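Local coordinates for pheromone cOB1/lipoprotein, YaeC family (Enterococcus faecalis, PDB 4EF1) that probably binds methionine as a lipid-anchored substrate-binding protein of the NlpA family and is the precursor of pheromone cOB1, at residues Tyr38-Tyr41 against Val42-Lys46; Tyr57-Val61 against Pro62-Glu66; Ser109-Ser112 against Asp113-Arg116. All blocks are in the same frame, centred on the assembly; numbering follows the deposited sequence. Where two conformers were deposited one is given.

Contact 1 (Tyr38-Tyr41 against Val42-Lys46); sequences YTDY and VLPNK. With MSE (selenomethionine), chain C.
D40 OD2, in the conformer described, accepts from two successive backbone amides across the turn. L43 N donates to it at 2.8 Å, almost straight at 171° and close to the carboxylate plane on the syn side. V42 N lies 2.9 Å from the same D40 OD2, but arrives from well above that plane and on a more bent path. Both donors lie on one face of the carboxylate. With chi1 at 73°, this D40 side chain folds forward over the start of helix 43-50, where the acidic group would be favoured by the helix dipole. Its other oxygen, OD1, rests against L43 CB.

P44 follows and slides antiparallel to Y38: P44 CA stands over the centre of the Y38 ring, 4.2 Å from the centroid, a CH-pi contact, while P44 CG touches Y38 CB. L43 CB adds an apolar contact at Y38 CD1. Y41 turns the other way and offers a ring face to the ligand, whose CE sits 3.3 Å from Y41 CD2; the Y41 hydroxyl is hydrogen-bonded to N178. One water bridges Y41 O and N45 ND2, while N45 OD1 accepts from Q59 NE2.

The turn thus carries the chain from strand 31-37, at the edge of the six-stranded sheet, into helix 43-50, where P44 and N45 pack on F58 of strand 55-60 and N45 also meets F63 of helix 61-71.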
loop_
_atom_site.group_PDB
_atom_site.type_symbol
_atom_site.label_atom_id
_atom_site.label_comp_id
_atom_site.label_asym_id
_atom_site.label_seq_id
_atom_site.Cartn_x
_atom_site.Cartn_y
_atom_site.Cartn_z
ATOM N N TYR A 38 11.719 4.775 5.503
ATOM C CA TYR A 38 12.226 3.583 4.803
ATOM C C TYR A 38 11.707 3.603 3.358
ATOM O O TYR A 38 10.560 3.978 3.108
ATOM C CB TYR A 38 11.736 2.282 5.461
ATOM C CG TYR A 38 12.248 2.094 6.851
ATOM C CD1 TYR A 38 13.472 1.485 7.079
ATOM C CD2 TYR A 38 11.530 2.565 7.960
ATOM C CE1 TYR A 38 13.988 1.362 8.364
ATOM C CE2 TYR A 38 12.041 2.425 9.260
ATOM C CZ TYR A 38 13.262 1.817 9.449
ATOM O OH TYR A 38 13.788 1.684 10.707
ATOM N N THR A 39 12.565 3.223 2.426
ATOM C CA THR A 39 12.267 3.247 0.993
ATOM C C THR A 39 11.809 1.887 0.440
ATOM O O THR A 39 11.539 1.789 -0.745
ATOM C CB THR A 39 13.539 3.706 0.236
ATOM O OG1 THR A 39 14.605 2.784 0.476
ATOM C CG2 THR A 39 13.988 5.093 0.718
ATOM N N ASP A 40 11.679 0.879 1.320
ATOM C CA ASP A 40 11.308 -0.470 0.878
ATOM C C ASP A 40 10.238 -1.075 1.764
ATOM O O ASP A 40 9.692 -0.407 2.653
ATOM C CB ASP A 40 12.557 -1.355 0.894
ATOM C CG ASP A 40 12.966 -1.706 2.293
ATOM O OD1 ASP A 40 13.014 -0.788 3.134
ATOM O OD2 ASP A 40 13.140 -2.885 2.561
ATOM N N TYR A 41 9.909 -2.354 1.516
ATOM C CA TYR A 41 8.855 -3.023 2.250
ATOM C C TYR A 41 9.352 -4.158 3.157
ATOM O O TYR A 41 8.544 -4.834 3.770
ATOM C CB TYR A 41 7.759 -3.574 1.286
ATOM C CG TYR A 41 6.847 -2.611 0.527
ATOM C CD1 TYR A 41 6.780 -1.255 0.830
ATOM C CD2 TYR A 41 6.012 -3.096 -0.505
ATOM C CE1 TYR A 41 5.933 -0.410 0.137
ATOM C CE2 TYR A 41 5.169 -2.249 -1.179
ATOM C CZ TYR A 41 5.140 -0.912 -0.865
ATOM O OH TYR A 41 4.293 -0.055 -1.529
ATOM N N VAL A 42 10.670 -4.306 3.298
ATOM C CA VAL A 42 11.288 -5.316 4.118
ATOM C C VAL A 42 11.837 -4.686 5.400
ATOM O O VAL A 42 11.465 -5.095 6.487
ATOM C CB VAL A 42 12.394 -6.059 3.322
ATOM C CG1 VAL A 42 13.187 -6.998 4.209
ATOM C CG2 VAL A 42 11.764 -6.824 2.128
ATOM N N LEU A 43 12.679 -3.665 5.257
ATOM C CA LEU A 43 13.383 -3.058 6.386
ATOM C C LEU A 43 12.508 -2.509 7.529
ATOM O O LEU A 43 12.904 -2.656 8.684
ATOM C CB LEU A 43 14.417 -2.018 5.933
ATOM C CG LEU A 43 15.684 -2.570 5.211
ATOM C CD1 LEU A 43 16.604 -1.399 4.855
ATOM C CD2 LEU A 43 16.486 -3.598 6.027
ATOM N N PRO A 44 11.346 -1.924 7.227
ATOM C CA PRO A 44 10.444 -1.485 8.327
ATOM C C PRO A 44 9.966 -2.603 9.250
ATOM O O PRO A 44 9.773 -2.369 10.462
ATOM C CB PRO A 44 9.268 -0.834 7.616
ATOM C CG PRO A 44 9.664 -0.683 6.196
ATOM C CD PRO A 44 10.784 -1.594 5.892
ATOM N N ASN A 45 9.736 -3.788 8.690
ATOM C CA ASN A 45 9.449 -4.956 9.515
ATOM C C ASN A 45 10.682 -5.471 10.250
ATOM O O ASN A 45 10.566 -5.794 11.438
ATOM C CB ASN A 45 8.756 -6.064 8.723
ATOM C CG ASN A 45 7.257 -5.800 8.512
ATOM O OD1 ASN A 45 6.610 -5.152 9.327
ATOM N ND2 ASN A 45 6.693 -6.374 7.454
ATOM N N LYS A 46 11.849 -5.548 9.583
ATOM C CA LYS A 46 13.094 -5.923 10.267
ATOM C C LYS A 46 13.340 -4.971 11.433
ATOM O O LYS A 46 13.629 -5.400 12.549
ATOM C CB LYS A 46 14.318 -5.927 9.326
ATOM C CG LYS A 46 14.318 -7.058 8.289
ATOM C CD LYS A 46 15.654 -7.225 7.555
ATOM C CE LYS A 46 15.641 -8.444 6.636
ATOM N NZ LYS A 46 15.432 -9.731 7.360
HETATM N N MSE C 301 1.243 1.681 0.680
HETATM C CA MSE C 301 1.129 0.354 -0.047
HETATM C C MSE C 301 -0.271 0.106 -0.617
HETATM O O MSE C 301 -1.269 0.359 0.074
HETATM O OXT MSE C 301 -0.412 -0.427 -1.751
HETATM C CB MSE C 301 1.570 -0.819 0.828
HETATM C CG MSE C 301 1.648 -2.176 0.117
HETATM SE SE MSE C 301 1.936 -3.594 1.385
HETATM C CE MSE C 301 3.796 -3.174 1.956
HETATM O O HOH W 1 8.301 -7.117 5.290
#

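Contact 2 (Tyr57-Val61 against Pro62-Glu66); sequences YFQHV and PFFNE. With MSE (selenomethionine), chain C.
P62, in the first turn of helix 61-71, lays its CD against two neighbours, V61 CB and H60 ND1, the latter 3.5 Å away. At F63 the backbone N donates to H60 ND1 over 3.3 Å, 18° out of the imidazole plane, so H60 is the side-chain N-cap of the helix. With chi1 at 52°, the H60 ring is brought to F63 N. The F63 ring takes up three neighbours: Q59 OE1 meets its edge in plane, 3.3 Å from F63 CD1; the ligand's methyl CE stands over one face; and the F58 ring approaches obliquely, planes at 79° and centroids 5.9 Å apart. F64 N donates to H60 O at 2.9 Å, in the carbonyl plane, and the edge of the F64 ring meets the Q59 amide, the two planes nearly perpendicular. N65 N repeats the helical i to i+4 bond, to V61 O at 2.8 Å. The N65 amide slants across V61, with ND2 against CG1.

The selenium of the ligand touches F63 CB at 3.4 Å and stands over one face of the H60 ring. Since ND1 accepts from F63 N, the proton of the neutral ring would be on NE2, matching its bond to D113. The chemistry is therefore divided: ring faces, that of H60 included, and aliphatic carbons receive the selenoether (a thioether in methionine), while the H60 ring nitrogens and the Q59 amide are engaged by protein groups, Q59 NE2 by N45.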
loop_
_atom_site.group_PDB
_atom_site.type_symbol
_atom_site.label_atom_id
_atom_site.label_comp_id
_atom_site.label_asym_id
_atom_site.label_seq_id
_atom_site.Cartn_x
_atom_site.Cartn_y
_atom_site.Cartn_z
ATOM N N TYR A 57 4.308 1.949 9.982
ATOM C CA TYR A 57 3.177 2.461 9.249
ATOM C C TYR A 57 3.554 2.481 7.750
ATOM O O TYR A 57 4.093 3.470 7.234
ATOM C CB TYR A 57 2.885 3.884 9.753
ATOM C CG TYR A 57 1.707 4.590 9.089
ATOM C CD1 TYR A 57 0.573 3.899 8.606
ATOM C CD2 TYR A 57 1.703 5.984 8.985
ATOM C CE1 TYR A 57 -0.519 4.592 8.026
ATOM C CE2 TYR A 57 0.639 6.665 8.413
ATOM C CZ TYR A 57 -0.461 5.991 7.927
ATOM O OH TYR A 57 -1.475 6.763 7.400
ATOM N N PHE A 58 3.246 1.381 7.061
ATOM C CA PHE A 58 3.592 1.226 5.641
ATOM C C PHE A 58 2.826 0.106 4.916
ATOM O O PHE A 58 2.767 0.121 3.691
ATOM C CB PHE A 58 5.124 0.993 5.486
ATOM C CG PHE A 58 5.525 -0.440 5.638
ATOM C CD1 PHE A 58 5.615 -1.015 6.893
ATOM C CD2 PHE A 58 5.824 -1.206 4.532
ATOM C CE1 PHE A 58 5.973 -2.330 7.032
ATOM C CE2 PHE A 58 6.176 -2.537 4.666
ATOM C CZ PHE A 58 6.256 -3.094 5.914
ATOM N N GLN A 59 2.309 -0.885 5.638
ATOM C CA GLN A 59 1.751 -2.108 5.013
ATOM C C GLN A 59 0.275 -2.317 5.260
ATOM O O GLN A 59 -0.252 -1.865 6.281
ATOM C CB GLN A 59 2.484 -3.340 5.547
ATOM C CG GLN A 59 2.267 -3.678 7.012
ATOM C CD GLN A 59 3.294 -4.632 7.617
ATOM O OE1 GLN A 59 3.676 -5.633 7.000
ATOM N NE2 GLN A 59 3.749 -4.314 8.853
ATOM N N HIS A 60 -0.355 -3.073 4.351
ATOM C CA HIS A 60 -1.719 -3.545 4.494
ATOM C C HIS A 60 -1.734 -4.944 5.091
ATOM O O HIS A 60 -0.691 -5.566 5.187
ATOM C CB HIS A 60 -2.504 -3.447 3.167
ATOM C CG HIS A 60 -1.838 -4.093 1.955
ATOM N ND1 HIS A 60 -1.551 -5.417 1.894
ATOM C CD2 HIS A 60 -1.563 -3.578 0.698
ATOM C CE1 HIS A 60 -1.025 -5.718 0.677
ATOM N NE2 HIS A 60 -1.033 -4.600 -0.061
ATOM N N VAL A 61 -2.899 -5.414 5.535
ATOM C CA VAL A 61 -3.043 -6.693 6.257
ATOM C C VAL A 61 -2.617 -7.937 5.465
ATOM O O VAL A 61 -1.928 -8.787 5.992
ATOM C CB VAL A 61 -4.460 -6.891 6.883
ATOM C CG1 VAL A 61 -4.623 -8.292 7.495
ATOM C CG2 VAL A 61 -4.716 -5.824 7.966
ATOM N N PRO A 62 -3.009 -8.037 4.182
ATOM C CA PRO A 62 -2.509 -9.209 3.448
ATOM C C PRO A 62 -0.960 -9.278 3.359
ATOM O O PRO A 62 -0.372 -10.355 3.508
ATOM C CB PRO A 62 -3.194 -9.068 2.079
ATOM C CG PRO A 62 -4.436 -8.292 2.347
ATOM C CD PRO A 62 -4.048 -7.306 3.429
ATOM N N PHE A 63 -0.300 -8.126 3.191
ATOM C CA PHE A 63 1.140 -8.084 3.163
ATOM C C PHE A 63 1.683 -8.472 4.560
ATOM O O PHE A 63 2.599 -9.261 4.672
ATOM C CB PHE A 63 1.643 -6.691 2.783
ATOM C CG PHE A 63 3.143 -6.604 2.679
ATOM C CD1 PHE A 63 3.902 -6.375 3.797
ATOM C CD2 PHE A 63 3.777 -6.740 1.452
ATOM C CE1 PHE A 63 5.293 -6.311 3.720
ATOM C CE2 PHE A 63 5.160 -6.672 1.356
ATOM C CZ PHE A 63 5.927 -6.447 2.492
ATOM N N PHE A 64 1.107 -7.846 5.594
ATOM C CA PHE A 64 1.451 -8.104 7.009
ATOM C C PHE A 64 1.407 -9.621 7.311
ATOM O O PHE A 64 2.372 -10.187 7.898
ATOM C CB PHE A 64 0.470 -7.304 7.910
ATOM C CG PHE A 64 0.598 -7.563 9.386
ATOM C CD1 PHE A 64 1.551 -6.903 10.138
ATOM C CD2 PHE A 64 -0.272 -8.433 10.034
ATOM C CE1 PHE A 64 1.673 -7.140 11.494
ATOM C CE2 PHE A 64 -0.165 -8.674 11.393
ATOM C CZ PHE A 64 0.815 -8.032 12.129
ATOM N N ASN A 65 0.307 -10.270 6.942
ATOM C CA ASN A 65 0.141 -11.729 7.226
ATOM C C ASN A 65 1.203 -12.571 6.510
ATOM O O ASN A 65 1.755 -13.549 7.077
ATOM C CB ASN A 65 -1.255 -12.225 6.829
ATOM C CG ASN A 65 -2.381 -11.662 7.706
ATOM O OD1 ASN A 65 -2.154 -11.113 8.780
ATOM N ND2 ASN A 65 -3.606 -11.764 7.211
ATOM N N GLU A 66 1.478 -12.226 5.260
ATOM C CA GLU A 66 2.544 -12.933 4.525
ATOM C C GLU A 66 3.916 -12.760 5.209
ATOM O O GLU A 66 4.655 -13.719 5.335
ATOM C CB GLU A 66 2.622 -12.444 3.107
ATOM C CG GLU A 66 3.763 -13.129 2.403
ATOM C CD GLU A 66 3.892 -12.677 1.023
ATOM O OE1 GLU A 66 4.381 -11.528 0.851
ATOM O OE2 GLU A 66 3.535 -13.469 0.137
HETATM N N MSE C 301 1.243 1.681 0.680
HETATM C CA MSE C 301 1.129 0.354 -0.047
HETATM C C MSE C 301 -0.271 0.106 -0.617
HETATM O O MSE C 301 -1.269 0.359 0.074
HETATM O OXT MSE C 301 -0.412 -0.427 -1.751
HETATM C CB MSE C 301 1.570 -0.819 0.828
HETATM C CG MSE C 301 1.648 -2.176 0.117
HETATM SE SE MSE C 301 1.936 -3.594 1.385
HETATM C CE MSE C 301 3.796 -3.174 1.956
#

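Contact 3 (Ser109-Ser112 against Asp113-Arg116); sequences SSVS and DWPR. With MSE (selenomethionine), chain C.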
loop_
_atom_site.group_PDB
_atom_site.type_symbol
_atom_site.label_atom_id
_atom_site.label_comp_id
_atom_site.label_asym_id
_atom_site.label_seq_id
_atom_site.Cartn_x
_atom_site.Cartn_y
_atom_site.Cartn_z
ATOM N N SER A 109 6.969 -8.156 -7.314
ATOM C CA SER A 109 7.078 -9.516 -6.777
ATOM C C SER A 109 6.274 -9.750 -5.487
ATOM O O SER A 109 6.285 -10.868 -4.959
ATOM C CB SER A 109 8.555 -9.812 -6.487
ATOM O OG SER A 109 9.064 -8.791 -5.630
ATOM N N SER A 110 5.588 -8.727 -4.983
ATOM C CA SER A 110 4.838 -8.824 -3.747
ATOM C C SER A 110 3.509 -9.511 -4.048
ATOM O O SER A 110 2.592 -8.901 -4.587
ATOM C CB SER A 110 4.631 -7.451 -3.093
ATOM O OG SER A 110 3.928 -7.546 -1.848
ATOM N N VAL A 111 3.426 -10.800 -3.662
ATOM C CA VAL A 111 2.306 -11.663 -4.048
ATOM C C VAL A 111 0.964 -11.189 -3.516
ATOM O O VAL A 111 -0.088 -11.376 -4.167
ATOM C CB VAL A 111 2.568 -13.171 -3.677
ATOM C CG1 VAL A 111 3.874 -13.701 -4.277
ATOM C CG2 VAL A 111 2.614 -13.354 -2.207
ATOM N N SER A 112 0.977 -10.538 -2.353
ATOM C CA SER A 112 -0.263 -10.048 -1.785
ATOM C C SER A 112 -0.923 -8.895 -2.586
ATOM O O SER A 112 -2.088 -8.607 -2.348
ATOM C CB SER A 112 -0.129 -9.717 -0.302
ATOM O OG SER A 112 0.710 -8.621 -0.056
ATOM N N ASP A 113 -0.201 -8.240 -3.503
ATOM C CA ASP A 113 -0.789 -7.216 -4.395
ATOM C C ASP A 113 -1.280 -7.819 -5.718
ATOM O O ASP A 113 -1.900 -7.125 -6.508
ATOM C CB ASP A 113 0.214 -6.095 -4.722
ATOM C CG ASP A 113 0.402 -5.093 -3.587
ATOM O OD1 ASP A 113 -0.544 -4.874 -2.798
ATOM O OD2 ASP A 113 1.489 -4.479 -3.520
ATOM N N TRP A 114 -0.978 -9.081 -5.968
ATOM C CA TRP A 114 -1.384 -9.725 -7.241
ATOM C C TRP A 114 -2.864 -9.733 -7.475
ATOM O O TRP A 114 -3.276 -9.447 -8.582
ATOM C CB TRP A 114 -0.818 -11.137 -7.400
ATOM C CG TRP A 114 0.693 -11.181 -7.491
ATOM C CD1 TRP A 114 1.588 -10.116 -7.532
ATOM C CD2 TRP A 114 1.522 -12.366 -7.635
ATOM N NE1 TRP A 114 2.867 -10.553 -7.672
ATOM C CE2 TRP A 114 2.903 -11.890 -7.723
ATOM C CE3 TRP A 114 1.274 -13.726 -7.676
ATOM C CZ2 TRP A 114 3.963 -12.757 -7.870
ATOM C CZ3 TRP A 114 2.341 -14.589 -7.791
ATOM C CH2 TRP A 114 3.662 -14.121 -7.873
ATOM N N PRO A 115 -3.671 -10.043 -6.436
ATOM C CA PRO A 115 -5.111 -9.977 -6.612
ATOM C C PRO A 115 -5.681 -8.620 -7.056
ATOM O O PRO A 115 -6.780 -8.577 -7.630
ATOM C CB PRO A 115 -5.649 -10.345 -5.227
ATOM C CG PRO A 115 -4.599 -11.227 -4.620
ATOM C CD PRO A 115 -3.324 -10.563 -5.089
ATOM N N ARG A 116 -4.967 -7.557 -6.748
ATOM C CA ARG A 116 -5.373 -6.200 -7.061
ATOM C C ARG A 116 -5.297 -5.899 -8.570
ATOM O O ARG A 116 -6.201 -5.296 -9.110
ATOM C CB ARG A 116 -4.527 -5.220 -6.267
ATOM C CG ARG A 116 -4.509 -5.458 -4.752
ATOM C CD ARG A 116 -3.662 -4.499 -3.963
ATOM N NE ARG A 116 -4.279 -3.191 -3.708
ATOM C CZ ARG A 116 -3.665 -2.197 -3.080
ATOM N NH1 ARG A 116 -2.446 -2.375 -2.556
ATOM N NH2 ARG A 116 -4.296 -1.055 -2.891
HETATM N N MSE C 301 1.243 1.681 0.680
HETATM C CA MSE C 301 1.129 0.354 -0.047
HETATM C C MSE C 301 -0.271 0.106 -0.617
HETATM O O MSE C 301 -1.269 0.359 0.074
HETATM O OXT MSE C 301 -0.412 -0.427 -1.751
HETATM C CB MSE C 301 1.570 -0.819 0.828
HETATM C CG MSE C 301 1.648 -2.176 0.117
HETATM SE SE MSE C 301 1.936 -3.594 1.385
HETATM C CE MSE C 301 3.796 -3.174 1.956
HETATM O O HOH W 2 3.243 -5.042 -1.446
#
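V111 lies across one face of the W114 indole. Its CA stands 3.6 Å from the centroid of the five-membered ring, only 5° off the normal, a CH-pi contact, and V111 CG1 reaches farther along the same side to W114 CH2, also at 3.6 Å. The indole is brought back over the preceding turn because CG is anti to the carbonyl carbon (chi1 -64°) and chi2 is near zero. Obliquely to that ring, S110 O comes to 3.3 Å from W114 CD1, while the indole NE1 bonds S108 O.

The backbone beneath is a tight turn. D113 N donates to S110 O and W114 N to V111 O, each at 3.1 Å; both are i to i+3 bonds, as in the 3-10 turn that leads into helix 114-123.

D113 and R116 face the other way, toward the ligand. R116 NH1 meets D113 OD1 at 3.1 Å in a salt bridge, within the guanidinium plane but well above the carboxylate plane. The bend at chi3 (79°) turns the guanidinium so that the same NH1 also donates to the ligand carboxylate at OXT, 2.9 Å away. A water joins D113 OD2 to S110 OG, while outside partners H60 and N176 hold the two D113 oxygens and E195 holds R116 NE. An arginine fixed by acidic neighbours and paired with the ligand carboxylate is the anchor expected of an amino-acid site in a periplasmic-binding-protein fold, here of the NlpA family.

The three contacts line one selenomethionine pocket, in series along the chain. Contact 2 is central: its centre is about 11 Å from those of contacts 1 and 3, which are about 17 Å apart and do not touch, their nearest atoms about 5 Å from each other. Contact 2 joins contact 1 through a probable hydrogen bond, N45 OD1 to Q59 NE2 at 3.0 Å, and by Y41 O packing on F63 CZ. It joins contact 3 through H60 NE2 to D113 OD1 at 2.8 Å, also probable, and by S110 OG against F63 CD2. Contacts 1 and 2 thus pack on the ligand's side chain, whereas contact 3 supplies R116 for its carboxylate.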